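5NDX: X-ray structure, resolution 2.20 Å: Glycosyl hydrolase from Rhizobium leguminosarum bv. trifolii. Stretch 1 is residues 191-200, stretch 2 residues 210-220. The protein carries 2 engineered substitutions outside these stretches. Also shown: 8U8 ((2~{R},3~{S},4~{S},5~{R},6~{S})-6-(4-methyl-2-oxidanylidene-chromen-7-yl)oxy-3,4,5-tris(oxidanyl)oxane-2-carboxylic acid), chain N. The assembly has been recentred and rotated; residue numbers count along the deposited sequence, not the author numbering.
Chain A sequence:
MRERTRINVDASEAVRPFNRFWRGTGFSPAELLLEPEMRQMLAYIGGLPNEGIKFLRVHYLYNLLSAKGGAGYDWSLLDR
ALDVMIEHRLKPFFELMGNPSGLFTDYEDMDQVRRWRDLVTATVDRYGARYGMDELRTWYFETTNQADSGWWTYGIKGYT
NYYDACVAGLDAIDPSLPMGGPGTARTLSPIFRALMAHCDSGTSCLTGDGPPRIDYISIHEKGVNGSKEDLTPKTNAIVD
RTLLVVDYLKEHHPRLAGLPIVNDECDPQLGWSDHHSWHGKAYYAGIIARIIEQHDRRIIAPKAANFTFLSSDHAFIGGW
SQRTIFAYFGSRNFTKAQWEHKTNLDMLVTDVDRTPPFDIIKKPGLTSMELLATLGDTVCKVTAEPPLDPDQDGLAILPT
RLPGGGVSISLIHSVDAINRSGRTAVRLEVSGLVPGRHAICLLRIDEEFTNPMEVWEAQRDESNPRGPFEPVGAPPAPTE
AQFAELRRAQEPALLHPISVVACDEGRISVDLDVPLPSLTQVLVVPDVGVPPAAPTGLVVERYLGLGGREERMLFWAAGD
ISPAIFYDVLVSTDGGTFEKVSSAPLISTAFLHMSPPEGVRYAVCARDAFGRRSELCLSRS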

# COMPACT_ATOMS: atom_id res chain seq x y z
N ILE A 191 -6.18 -6.90 26.98
CA ILE A 191 -6.87 -5.79 26.38
C ILE A 191 -7.88 -6.24 25.31
O ILE A 191 -8.98 -5.73 25.25
CB ILE A 191 -5.89 -4.77 25.76
CG1 ILE A 191 -5.19 -3.96 26.85
CG2 ILE A 191 -6.64 -3.78 24.86
CD1 ILE A 191 -6.10 -2.92 27.53
N PHE A 192 -7.48 -7.17 24.45
CA PHE A 192 -8.35 -7.61 23.38
C PHE A 192 -9.58 -8.26 23.98
O PHE A 192 -10.67 -7.89 23.66
CB PHE A 192 -7.65 -8.55 22.40
CG PHE A 192 -8.58 -9.13 21.38
CD1 PHE A 192 -9.28 -10.32 21.63
CD2 PHE A 192 -8.75 -8.51 20.14
CE1 PHE A 192 -10.17 -10.85 20.68
CE2 PHE A 192 -9.63 -9.02 19.21
CZ PHE A 192 -10.34 -10.19 19.46
N ARG A 193 -9.37 -9.23 24.86
CA ARG A 193 -10.48 -9.95 25.49
C ARG A 193 -11.38 -9.02 26.25
O ARG A 193 -12.61 -9.14 26.15
CB ARG A 193 -9.98 -11.06 26.41
CG ARG A 193 -9.39 -12.20 25.60
CD ARG A 193 -9.06 -13.44 26.44
NE ARG A 193 -7.67 -13.40 26.83
CZ ARG A 193 -7.17 -13.16 28.05
NH1 ARG A 193 -5.85 -13.14 28.22
NH2 ARG A 193 -7.95 -12.95 29.10
N ALA A 194 -10.78 -8.07 26.94
CA ALA A 194 -11.55 -7.07 27.68
C ALA A 194 -12.43 -6.21 26.80
O ALA A 194 -13.57 -5.91 27.15
CB ALA A 194 -10.63 -6.21 28.52
N LEU A 195 -11.93 -5.79 25.63
CA LEU A 195 -12.73 -4.87 24.80
C LEU A 195 -13.91 -5.62 24.19
O LEU A 195 -15.01 -5.09 24.05
CB LEU A 195 -11.87 -4.23 23.73
CG LEU A 195 -12.27 -2.92 23.00
CD1 LEU A 195 -12.57 -3.11 21.53
CD2 LEU A 195 -13.36 -2.09 23.66
N MET A 196 -13.66 -6.86 23.82
CA MET A 196 -14.69 -7.71 23.26
C MET A 196 -15.80 -7.95 24.29
O MET A 196 -16.97 -7.85 23.94
CB MET A 196 -14.07 -9.03 22.79
CG MET A 196 -13.02 -8.87 21.66
SD MET A 196 -13.36 -7.63 20.38
CE MET A 196 -14.33 -8.70 19.45
N ALA A 197 -15.42 -8.28 25.54
CA ALA A 197 -16.39 -8.42 26.64
C ALA A 197 -17.17 -7.11 26.82
O ALA A 197 -18.40 -7.12 26.81
CB ALA A 197 -15.69 -8.81 27.95
N HIS A 198 -16.45 -6.00 26.90
CA HIS A 198 -17.09 -4.69 27.01
C HIS A 198 -18.05 -4.35 25.90
O HIS A 198 -19.12 -3.79 26.16
CB HIS A 198 -16.02 -3.61 27.11
CG HIS A 198 -16.56 -2.27 27.48
ND1 HIS A 198 -16.61 -1.23 26.59
CD2 HIS A 198 -17.07 -1.80 28.65
CE1 HIS A 198 -17.14 -0.18 27.19
NE2 HIS A 198 -17.42 -0.50 28.44
N CYS A 199 -17.70 -4.66 24.66
CA CYS A 199 -18.57 -4.35 23.51
C CYS A 199 -19.71 -5.36 23.33
O CYS A 199 -20.68 -5.06 22.68
CB CYS A 199 -17.76 -4.25 22.20
SG CYS A 199 -16.70 -2.77 22.15
N ASP A 200 -19.57 -6.55 23.90
CA ASP A 200 -20.60 -7.57 23.82
C ASP A 200 -21.73 -7.39 24.88
O ASP A 200 -22.84 -7.06 24.53
CB ASP A 200 -19.96 -8.94 23.97
CG ASP A 200 -20.94 -10.06 23.77
OD1 ASP A 200 -21.98 -9.88 23.13
OD2 ASP A 200 -20.65 -11.16 24.22
N GLY A 210 -26.23 0.23 27.70
CA GLY A 210 -25.77 -0.74 26.73
C GLY A 210 -24.34 -0.47 26.28
O GLY A 210 -23.75 0.58 26.60
N PRO A 211 -23.77 -1.43 25.56
CA PRO A 211 -22.35 -1.36 25.19
C PRO A 211 -22.10 -0.33 24.09
O PRO A 211 -22.97 -0.10 23.26
CB PRO A 211 -22.04 -2.78 24.69
CG PRO A 211 -23.35 -3.26 24.16
CD PRO A 211 -24.44 -2.62 24.99
N PRO A 212 -20.90 0.30 24.09
CA PRO A 212 -20.55 1.14 22.93
C PRO A 212 -20.49 0.30 21.65
O PRO A 212 -20.18 -0.90 21.70
CB PRO A 212 -19.17 1.67 23.30
CG PRO A 212 -18.59 0.58 24.11
CD PRO A 212 -19.74 0.09 24.96
N ARG A 213 -20.86 0.90 20.53
CA ARG A 213 -20.84 0.21 19.25
C ARG A 213 -19.41 -0.16 18.83
O ARG A 213 -18.42 0.47 19.27
CB ARG A 213 -21.49 1.07 18.17
CG ARG A 213 -20.75 2.36 17.83
CD ARG A 213 -21.47 3.07 16.69
NE ARG A 213 -20.98 4.45 16.57
CZ ARG A 213 -20.03 4.89 15.74
NH1 ARG A 213 -19.41 4.06 14.88
NH2 ARG A 213 -19.69 6.18 15.75
N ILE A 214 -19.31 -1.20 18.01
CA ILE A 214 -18.06 -1.58 17.36
C ILE A 214 -18.42 -2.04 15.95
O ILE A 214 -19.26 -2.92 15.77
CB ILE A 214 -17.26 -2.61 18.17
CG1 ILE A 214 -15.92 -2.92 17.47
CG2 ILE A 214 -18.05 -3.90 18.39
CD1 ILE A 214 -14.89 -3.61 18.36
N ASP A 215 -17.82 -1.38 14.96
CA ASP A 215 -18.14 -1.64 13.57
C ASP A 215 -17.17 -2.62 12.93
O ASP A 215 -17.48 -3.16 11.91
CB ASP A 215 -18.13 -0.34 12.81
CG ASP A 215 -19.21 0.63 13.32
OD1 ASP A 215 -20.37 0.21 13.36
OD2 ASP A 215 -18.91 1.77 13.71
N TYR A 216 -16.01 -2.85 13.55
CA TYR A 216 -15.04 -3.85 13.03
C TYR A 216 -14.07 -4.21 14.14
O TYR A 216 -13.85 -3.43 15.06
CB TYR A 216 -14.31 -3.31 11.75
CG TYR A 216 -13.43 -2.14 12.04
CD1 TYR A 216 -12.15 -2.31 12.50
CD2 TYR A 216 -13.91 -0.83 11.94
CE1 TYR A 216 -11.32 -1.23 12.82
CE2 TYR A 216 -13.12 0.26 12.27
CZ TYR A 216 -11.80 0.05 12.69
OH TYR A 216 -10.97 1.10 13.05
N ILE A 217 -13.48 -5.39 14.02
CA ILE A 217 -12.49 -5.86 14.94
C ILE A 217 -11.11 -5.84 14.29
O ILE A 217 -10.91 -6.46 13.25
CB ILE A 217 -12.87 -7.27 15.42
CG1 ILE A 217 -14.20 -7.21 16.19
CG2 ILE A 217 -11.79 -7.82 16.33
CD1 ILE A 217 -14.90 -8.54 16.29
N SER A 218 -10.15 -5.15 14.92
CA SER A 218 -8.82 -5.05 14.37
C SER A 218 -7.76 -5.62 15.29
O SER A 218 -7.78 -5.37 16.51
CB SER A 218 -8.48 -3.61 14.00
OG SER A 218 -8.52 -2.79 15.12
N ILE A 219 -6.83 -6.35 14.69
CA ILE A 219 -5.63 -6.86 15.34
C ILE A 219 -4.42 -6.68 14.43
O ILE A 219 -4.61 -6.44 13.23
CB ILE A 219 -5.79 -8.36 15.65
CG1 ILE A 219 -6.10 -9.17 14.41
CG2 ILE A 219 -6.92 -8.57 16.66
CD1 ILE A 219 -6.19 -10.66 14.69
N HIS A 220 -3.20 -6.77 14.98
CA HIS A 220 -2.00 -6.95 14.16
C HIS A 220 -1.53 -8.40 14.29
O HIS A 220 -1.36 -8.91 15.40
CB HIS A 220 -0.71 -6.21 14.57
CG HIS A 220 -0.88 -4.91 15.23
ND1 HIS A 220 -1.92 -4.06 14.95
CD2 HIS A 220 -0.08 -4.26 16.10
CE1 HIS A 220 -1.76 -2.94 15.61
NE2 HIS A 220 -0.68 -3.06 16.36
C15 8U8 N . -10.97 -0.51 8.89
C13 8U8 N . -11.94 -1.00 8.01
C14 8U8 N . -13.11 -1.56 8.51
C16 8U8 N . -14.11 -1.98 7.64
O9 8U8 N . -15.11 -2.52 8.09
O8 8U8 N . -13.92 -1.91 6.29
C11 8U8 N . -12.81 -1.31 5.79
C10 8U8 N . -12.77 -1.20 4.42
C12 8U8 N . -11.80 -0.86 6.63
C7 8U8 N . -10.70 -0.25 6.03
C8 8U8 N . -10.65 -0.14 4.64
C9 8U8 N . -11.68 -0.60 3.82
O2 8U8 N . -11.59 -0.45 2.46
C5 8U8 N . -12.80 -0.50 1.66
O1 8U8 N . -12.92 -1.91 1.41
C1 8U8 N . -13.96 -2.36 0.51
C6 8U8 N . -15.39 -2.05 1.08
O7 8U8 N . -15.54 -1.93 2.31
O6 8U8 N . -16.29 -1.87 0.24
C2 8U8 N . -13.69 -1.66 -0.82
O5 8U8 N . -14.66 -2.04 -1.85
C3 8U8 N . -13.70 -0.12 -0.62
O4 8U8 N . -13.36 0.47 -1.85
C4 8U8 N . -12.62 0.27 0.40
O3 8U8 N . -12.66 1.67 0.69
O HOH W 1 -21.16 -3.09 20.86

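No direct hydrogen bond or salt bridge joins these two stretches; the one polar link runs through a water. Water 1 lies 2.7 Å from C199 O and 2.5 Å from P212 O and donates to both, so it ties the carbonyl near the end of the helical stretch to a carbonyl of the loop. Two acceptors cannot bond each other directly, and a donor with two hydrogens resolves the mismatch.

Everything else is packing, with 463 Å² buried over both sides. The helix 191-200 and the strand 216-219 run nearly antiparallel, at 174°, with their axes 11.0 Å apart at closest approach. That spacing leaves room for a layer of side chains, and the CA separations agree: 8.5 Å for F192 and I219, 8.8 Å for M196 and I217. Where the loop replaces the strand the backbones close in, and the CA atoms of C199 and P211 are 5.1 Å apart.

On the strand, I217 and I219 point their CB atoms toward the helix while S218 points away, the alternation expected of an extended chain. F192, in the t rotamer, meets both isoleucines: its CE2 is 3.8 Å from I217 CG2, which sits at the ring edge, and 3.7 Å from I219 CG2. One turn further along, M196 leaves the helix sideways, but its m, m, m conformation brings the chain end nearer, and M196 CE lies only 3.2 Å from I217 CD1, a tight fit for two methyl groups. A flexible, unbranched side chain suits this reach.

I214 carries the apolar layer into the loop. Its CD1 is 4.0 Å from L195 CD1, and its CG2 is 3.8 Å from C199 CB, so this buried branched residue touches two positions one helical turn apart. C199 has the largest area covered by the other stretch, 73 Å². Its small side chain is compatible with the close backbone approach; its SG is 4.3 Å from P212 CG.

The prolines pack against the last residues of the helical stretch. P211 CB lies 3.4 Å from H198 O and 3.3 Å from C199 O, contacts of ring carbon with carbonyl oxygen. P212 CD is 3.4 Å from H198 CE1, while H198 NE2 is hydrogen-bonded elsewhere in the structure. Having no amide hydrogen, neither proline could donate to these carbonyls from its backbone nitrogen, which fits a junction built from packing and one bridging water.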